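Local coordinates for virulence sensor protein BvgS (Bordetella pertussis, PDB 6ZJ8), which is a sensor histidine kinase of virulence control, whose PAS domain, the part described here, probably helps relay signals toward the kinase, at residues N35-D41 with G130-I136; H85-L89 with R112-T118. One frame throughout, in Å; residues are numbered along the deposited sequence.

In the fold
Contact 1 lies within the antiparallel sheet of this PAS domain, contact 2 between that sheet and the helices covering one of its faces. Contact 1 pairs strand 37-41 with the central strand 128-137 through backbone hydrogen bonds; it is partly buried, with one face turned to the helices. Contact 2 is the buried joint between the end of helix 79-87 and strand 110-122, where side chains do the work and a glutamine amide reaches backbone carbonyls. Strands 128-137 and 110-122 are neighbours, so both contacts share one sheet. They meet where W135 packs on F87 and Y38 on L88.

Contact 1: N35-D41 with G130-I136; sequences NPIYVRD and GIIGGWI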
loop_
_atom_site.group_PDB
_atom_site.type_symbol
_atom_site.label_atom_id
_atom_site.label_comp_id
_atom_site.label_asym_id
_atom_site.label_seq_id
_atom_site.Cartn_x
_atom_site.Cartn_y
_atom_site.Cartn_z
ATOM N N ASN A 35 -4.436 -0.463 7.446
ATOM C CA ASN A 35 -4.427 -0.058 6.044
ATOM C C ASN A 35 -3.086 -0.379 5.395
ATOM O O ASN A 35 -2.038 -0.252 6.038
ATOM C CB ASN A 35 -4.704 1.440 5.913
ATOM C CG ASN A 35 -6.094 1.819 6.380
ATOM O OD1 ASN A 35 -7.065 1.106 6.125
ATOM N ND2 ASN A 35 -6.198 2.944 7.075
ATOM N N PRO A 36 -3.079 -0.809 4.133
ATOM C CA PRO A 36 -1.802 -1.059 3.452
ATOM C C PRO A 36 -0.901 0.165 3.462
ATOM O O PRO A 36 -1.339 1.286 3.191
ATOM C CB PRO A 36 -2.231 -1.430 2.029
ATOM C CG PRO A 36 -3.581 -2.026 2.197
ATOM C CD PRO A 36 -4.227 -1.255 3.319
ATOM N N ILE A 37 0.372 -0.063 3.774
ATOM C CA ILE A 37 1.385 0.982 3.712
ATOM C C ILE A 37 2.691 0.345 3.265
ATOM O O ILE A 37 2.993 -0.799 3.621
ATOM C CB ILE A 37 1.554 1.710 5.062
ATOM C CG1 ILE A 37 2.551 2.863 4.912
ATOM C CG2 ILE A 37 2.037 0.751 6.134
ATOM C CD1 ILE A 37 2.700 3.703 6.148
ATOM N N TYR A 38 3.460 1.091 2.475
ATOM C CA TYR A 38 4.730 0.621 1.947
ATOM C C TYR A 38 5.719 1.777 1.928
ATOM O O TYR A 38 5.356 2.941 2.117
ATOM C CB TYR A 38 4.574 0.048 0.534
ATOM C CG TYR A 38 3.981 1.041 -0.441
ATOM C CD1 TYR A 38 4.790 1.937 -1.130
ATOM C CD2 TYR A 38 2.612 1.094 -0.660
ATOM C CE1 TYR A 38 4.247 2.853 -2.019
ATOM C CE2 TYR A 38 2.062 2.005 -1.543
ATOM C CZ TYR A 38 2.882 2.883 -2.217
ATOM O OH TYR A 38 2.330 3.787 -3.094
ATOM N N VAL A 39 6.984 1.439 1.696
ATOM C CA VAL A 39 8.042 2.418 1.488
ATOM C C VAL A 39 8.862 1.974 0.287
ATOM O O VAL A 39 9.355 0.841 0.253
ATOM C CB VAL A 39 8.939 2.577 2.728
ATOM C CG1 VAL A 39 10.065 3.552 2.439
ATOM C CG2 VAL A 39 8.115 3.042 3.916
ATOM N N ARG A 40 9.008 2.864 -0.691
ATOM C CA ARG A 40 9.724 2.580 -1.927
ATOM C C ARG A 40 10.819 3.620 -2.114
ATOM O O ARG A 40 10.563 4.822 -2.001
ATOM C CB ARG A 40 8.759 2.581 -3.117
ATOM C CG ARG A 40 9.427 2.457 -4.467
ATOM C CD ARG A 40 8.463 1.934 -5.521
ATOM N NE ARG A 40 7.205 2.675 -5.562
ATOM C CZ ARG A 40 6.315 2.579 -6.546
ATOM N NH1 ARG A 40 6.543 1.781 -7.582
ATOM N NH2 ARG A 40 5.195 3.287 -6.502
ATOM N N ASP A 41 12.035 3.156 -2.395
ATOM C CA ASP A 41 13.168 4.059 -2.526
ATOM C C ASP A 41 13.110 4.790 -3.867
ATOM O O ASP A 41 12.173 4.635 -4.654
ATOM C CB ASP A 41 14.483 3.295 -2.361
ATOM C CG ASP A 41 14.775 2.356 -3.520
ATOM O OD1 ASP A 41 13.953 2.260 -4.454
ATOM O OD2 ASP A 41 15.841 1.708 -3.493
ATOM N N GLY A 130 13.124 8.524 -1.241
ATOM C CA GLY A 130 12.069 7.580 -1.552
ATOM C C GLY A 130 10.707 8.183 -1.293
ATOM O O GLY A 130 10.563 9.393 -1.112
ATOM N N ILE A 131 9.703 7.311 -1.282
ATOM C CA ILE A 131 8.328 7.697 -1.004
ATOM C C ILE A 131 7.735 6.722 0.002
ATOM O O ILE A 131 8.029 5.522 -0.030
ATOM C CB ILE A 131 7.465 7.733 -2.285
ATOM C CG1 ILE A 131 7.493 6.378 -2.997
ATOM C CG2 ILE A 131 7.946 8.834 -3.218
ATOM C CD1 ILE A 131 6.157 5.976 -3.572
ATOM N N ILE A 132 6.914 7.246 0.902
ATOM C CA ILE A 132 6.036 6.443 1.741
ATOM C C ILE A 132 4.649 6.502 1.117
ATOM O O ILE A 132 4.203 7.573 0.686
ATOM C CB ILE A 132 6.018 6.958 3.191
ATOM C CG1 ILE A 132 7.440 7.041 3.755
ATOM C CG2 ILE A 132 5.165 6.049 4.060
ATOM C CD1 ILE A 132 7.687 8.263 4.623
ATOM N N GLY A 133 3.971 5.362 1.048
ATOM C CA GLY A 133 2.682 5.342 0.386
ATOM C C GLY A 133 1.803 4.212 0.874
ATOM O O GLY A 133 2.189 3.409 1.727
ATOM N N GLY A 134 0.602 4.169 0.308
ATOM C CA GLY A 134 -0.366 3.152 0.657
ATOM C C GLY A 134 -1.723 3.517 0.093
ATOM O O GLY A 134 -1.844 4.393 -0.765
ATOM N N TRP A 135 -2.746 2.830 0.596
ATOM C CA TRP A 135 -4.104 3.116 0.158
ATOM C C TRP A 135 -5.085 2.672 1.232
ATOM O O TRP A 135 -4.742 1.918 2.146
ATOM C CB TRP A 135 -4.415 2.434 -1.181
ATOM C CG TRP A 135 -4.372 0.939 -1.132
ATOM C CD1 TRP A 135 -5.404 0.098 -0.829
ATOM C CD2 TRP A 135 -3.241 0.102 -1.407
ATOM N NE1 TRP A 135 -4.986 -1.210 -0.895
ATOM C CE2 TRP A 135 -3.662 -1.235 -1.248
ATOM C CE3 TRP A 135 -1.915 0.352 -1.771
ATOM C CZ2 TRP A 135 -2.804 -2.316 -1.439
ATOM C CZ3 TRP A 135 -1.064 -0.725 -1.961
ATOM C CH2 TRP A 135 -1.512 -2.041 -1.794
ATOM N N ILE A 136 -6.316 3.163 1.105
ATOM C CA ILE A 136 -7.419 2.818 1.993
ATOM C C ILE A 136 -8.531 2.229 1.138
ATOM O O ILE A 136 -8.941 2.837 0.142
ATOM C CB ILE A 136 -7.931 4.041 2.776
ATOM C CG1 ILE A 136 -6.785 4.732 3.515
ATOM C CG2 ILE A 136 -9.035 3.626 3.758
ATOM C CD1 ILE A 136 -7.193 6.021 4.181
#
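Two aromatic rings, those of Y38 and W135, are swung toward the opposing segment by the same first torsion, each CG lying between its own backbone N and carbonyl carbon (chi1 57° and 63°). The Y38 ring thereby lies over the backbone of G133, whose CA sits 3.9 Å from the ring centroid in a CH-pi contact, while CD1 of I131 meets the ring edge 4.0 Å from Y38 CE1. The W135 indole receives P36 on one face: P36 CB stands 3.7 Å from the centroid of the six-membered ring, 16° off its normal. The two strands, 37-41 and 128-137, are the first and last of the PAS sheet and lie side by side in its 2-1-5-4-3 order. Y38 and G133 exchange two backbone hydrogen bonds, with Y38 N to G133 O at 2.7 Å; R40 and I131 exchange another two, and W135 N gives P36 O a weak one. The face carrying Y38, R40 and I131 is covered by L88, from the loop just after helix 79-87, which packs on Y38 and R40. On the other face I132 lies alongside both I37 and V39. Where the pairing ends, N35 packs against I136 while its OD1 accepts a hydrogen bond from R141.

Contact 2: H85-L89 with R112-T118; sequences HEFLL and RHVYQWT
Polar contact between helix end and strand rests on one group, the side-chain amide of Q116. Its NE2 reaches two successive backbone carbonyls at the C-terminal end of helix 79-87, lying 2.8 Å from F87 O and 3.0 Å from E86 O. Both hydrogen bonds are weak and bent, with N-H...O angles of 141° and 120°. CG of Q116 lies beside its backbone N (chi1 -54°), and the extended chain beyond it carries the amide to the helix. Here the helical layer of the PAS fold closes over the sheet, strand 110-122 presenting V114, Q116 and T118 to the helix end and the residues after it. Van der Waals packing completes the joint on two fronts. L89 brings CD2 against the amide of Q116, 3.4 Å from OE1, and sends its other branch, CD1, to T118 CG2 at 3.8 Å. Toward the N-terminal end of the strand segment, the F87 ring crosses the V114 side chain at about a right angle in an apolar contact, with F87 CE2 and V114 CG1 4.1 Å apart, and R112 CD approaches the ring edge. The same ring meets F57 nearly perpendicularly, and the guanidinium of R112 turns to the L107 carbonyl through NH2.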
loop_
_atom_site.group_PDB
_atom_site.type_symbol
_atom_site.label_atom_id
_atom_site.label_comp_id
_atom_site.label_asym_id
_atom_site.label_seq_id
_atom_site.Cartn_x
_atom_site.Cartn_y
_atom_site.Cartn_z
ATOM N N HIS A 85 0.712 -2.909 -9.434
ATOM C CA HIS A 85 0.798 -1.655 -10.174
ATOM C C HIS A 85 -0.503 -0.868 -10.081
ATOM O O HIS A 85 -0.489 0.366 -10.009
ATOM C CB HIS A 85 1.149 -1.933 -11.636
ATOM C CG HIS A 85 1.462 -0.699 -12.423
ATOM N ND1 HIS A 85 0.636 -0.222 -13.419
ATOM C CD2 HIS A 85 2.506 0.161 -12.357
ATOM C CE1 HIS A 85 1.160 0.875 -13.934
ATOM N NE2 HIS A 85 2.294 1.129 -13.307
ATOM N N GLU A 86 -1.640 -1.566 -10.073
ATOM C CA GLU A 86 -2.928 -0.884 -10.016
ATOM C C GLU A 86 -3.106 -0.141 -8.695
ATOM O O GLU A 86 -3.619 0.985 -8.675
ATOM C CB GLU A 86 -4.055 -1.895 -10.232
ATOM C CG GLU A 86 -4.079 -2.480 -11.642
ATOM C CD GLU A 86 -4.991 -3.687 -11.774
ATOM O OE1 GLU A 86 -4.830 -4.448 -12.752
ATOM O OE2 GLU A 86 -5.866 -3.881 -10.902
ATOM N N PHE A 87 -2.681 -0.744 -7.585
ATOM C CA PHE A 87 -2.854 -0.108 -6.285
ATOM C C PHE A 87 -1.856 1.015 -6.046
ATOM O O PHE A 87 -2.140 1.932 -5.268
ATOM C CB PHE A 87 -2.725 -1.144 -5.169
ATOM C CG PHE A 87 -3.891 -2.078 -5.074
ATOM C CD1 PHE A 87 -3.913 -3.254 -5.801
ATOM C CD2 PHE A 87 -4.967 -1.781 -4.255
ATOM C CE1 PHE A 87 -4.989 -4.117 -5.711
ATOM C CE2 PHE A 87 -6.042 -2.639 -4.160
ATOM C CZ PHE A 87 -6.055 -3.808 -4.888
ATOM N N LEU A 88 -0.691 0.958 -6.684
ATOM C CA LEU A 88 0.330 1.974 -6.495
ATOM C C LEU A 88 0.076 3.157 -7.421
ATOM O O LEU A 88 -0.800 3.129 -8.288
ATOM C CB LEU A 88 1.718 1.389 -6.751
ATOM C CG LEU A 88 2.072 0.171 -5.899
ATOM C CD1 LEU A 88 3.310 -0.502 -6.448
ATOM C CD2 LEU A 88 2.281 0.567 -4.451
ATOM N N LEU A 89 0.861 4.210 -7.226
ATOM C CA LEU A 89 0.806 5.402 -8.056
ATOM C C LEU A 89 2.036 5.463 -8.952
ATOM O O LEU A 89 3.106 4.956 -8.604
ATOM C CB LEU A 89 0.721 6.667 -7.200
ATOM C CG LEU A 89 -0.545 6.817 -6.354
ATOM C CD1 LEU A 89 -0.538 8.147 -5.621
ATOM C CD2 LEU A 89 -1.792 6.687 -7.216
ATOM N N ARG A 112 -12.682 -2.844 -5.974
ATOM C CA ARG A 112 -12.621 -2.016 -4.780
ATOM C C ARG A 112 -12.324 -0.574 -5.162
ATOM O O ARG A 112 -11.453 -0.310 -5.997
ATOM C CB ARG A 112 -11.542 -2.505 -3.804
ATOM C CG ARG A 112 -11.436 -4.007 -3.668
ATOM C CD ARG A 112 -10.248 -4.538 -4.455
ATOM N NE ARG A 112 -10.270 -5.991 -4.554
ATOM C CZ ARG A 112 -9.779 -6.820 -3.639
ATOM N NH1 ARG A 112 -9.213 -6.350 -2.532
ATOM N NH2 ARG A 112 -9.856 -8.127 -3.837
ATOM N N HIS A 113 -13.051 0.352 -4.543
ATOM C CA HIS A 113 -12.724 1.769 -4.610
ATOM C C HIS A 113 -11.672 2.069 -3.548
ATOM O O HIS A 113 -11.902 1.823 -2.359
ATOM C CB HIS A 113 -13.983 2.602 -4.389
ATOM C CG HIS A 113 -13.761 4.077 -4.483
ATOM N ND1 HIS A 113 -14.556 4.990 -3.825
ATOM C CD2 HIS A 113 -12.840 4.801 -5.164
ATOM C CE1 HIS A 113 -14.133 6.213 -4.093
ATOM N NE2 HIS A 113 -13.093 6.126 -4.904
ATOM N N VAL A 114 -10.517 2.582 -3.970
ATOM C CA VAL A 114 -9.385 2.780 -3.073
ATOM C C VAL A 114 -8.941 4.233 -3.120
ATOM O O VAL A 114 -9.014 4.901 -4.156
ATOM C CB VAL A 114 -8.203 1.846 -3.422
ATOM C CG1 VAL A 114 -8.608 0.394 -3.245
ATOM C CG2 VAL A 114 -7.709 2.107 -4.843
ATOM N N TYR A 115 -8.472 4.717 -1.974
ATOM C CA TYR A 115 -7.908 6.054 -1.828
ATOM C C TYR A 115 -6.398 5.898 -1.682
ATOM O O TYR A 115 -5.920 5.379 -0.667
ATOM C CB TYR A 115 -8.521 6.763 -0.622
ATOM C CG TYR A 115 -8.130 8.215 -0.487
ATOM C CD1 TYR A 115 -8.638 9.171 -1.354
ATOM C CD2 TYR A 115 -7.266 8.633 0.516
ATOM C CE1 TYR A 115 -8.290 10.501 -1.236
ATOM C CE2 TYR A 115 -6.911 9.966 0.644
ATOM C CZ TYR A 115 -7.426 10.895 -0.235
ATOM O OH TYR A 115 -7.079 12.223 -0.117
ATOM N N GLN A 116 -5.654 6.344 -2.691
ATOM C CA GLN A 116 -4.216 6.138 -2.777
ATOM C C GLN A 116 -3.461 7.408 -2.400
ATOM O O GLN A 116 -3.927 8.524 -2.646
ATOM C CB GLN A 116 -3.824 5.710 -4.193
ATOM C CG GLN A 116 -4.583 4.503 -4.716
ATOM C CD GLN A 116 -4.543 4.405 -6.227
ATOM O OE1 GLN A 116 -4.950 5.331 -6.929
ATOM N NE2 GLN A 116 -4.049 3.285 -6.736
ATOM N N TRP A 117 -2.278 7.230 -1.813
ATOM C CA TRP A 117 -1.498 8.364 -1.336
ATOM C C TRP A 117 -0.015 8.025 -1.342
ATOM O O TRP A 117 0.374 6.860 -1.233
ATOM C CB TRP A 117 -1.935 8.770 0.076
ATOM C CG TRP A 117 -1.778 7.667 1.075
ATOM C CD1 TRP A 117 -2.663 6.663 1.332
ATOM C CD2 TRP A 117 -0.664 7.452 1.949
ATOM N NE1 TRP A 117 -2.172 5.837 2.312
ATOM C CE2 TRP A 117 -0.944 6.301 2.708
ATOM C CE3 TRP A 117 0.545 8.123 2.164
ATOM C CZ2 TRP A 117 -0.064 5.805 3.668
ATOM C CZ3 TRP A 117 1.419 7.629 3.117
ATOM C CH2 TRP A 117 1.110 6.482 3.858
ATOM N N THR A 118 0.812 9.065 -1.471
ATOM C CA THR A 118 2.256 8.924 -1.353
ATOM C C THR A 118 2.834 10.200 -0.758
ATOM O O THR A 118 2.369 11.302 -1.063
ATOM C CB THR A 118 2.928 8.639 -2.704
ATOM O OG1 THR A 118 2.667 9.716 -3.612
ATOM C CG2 THR A 118 2.418 7.336 -3.300
#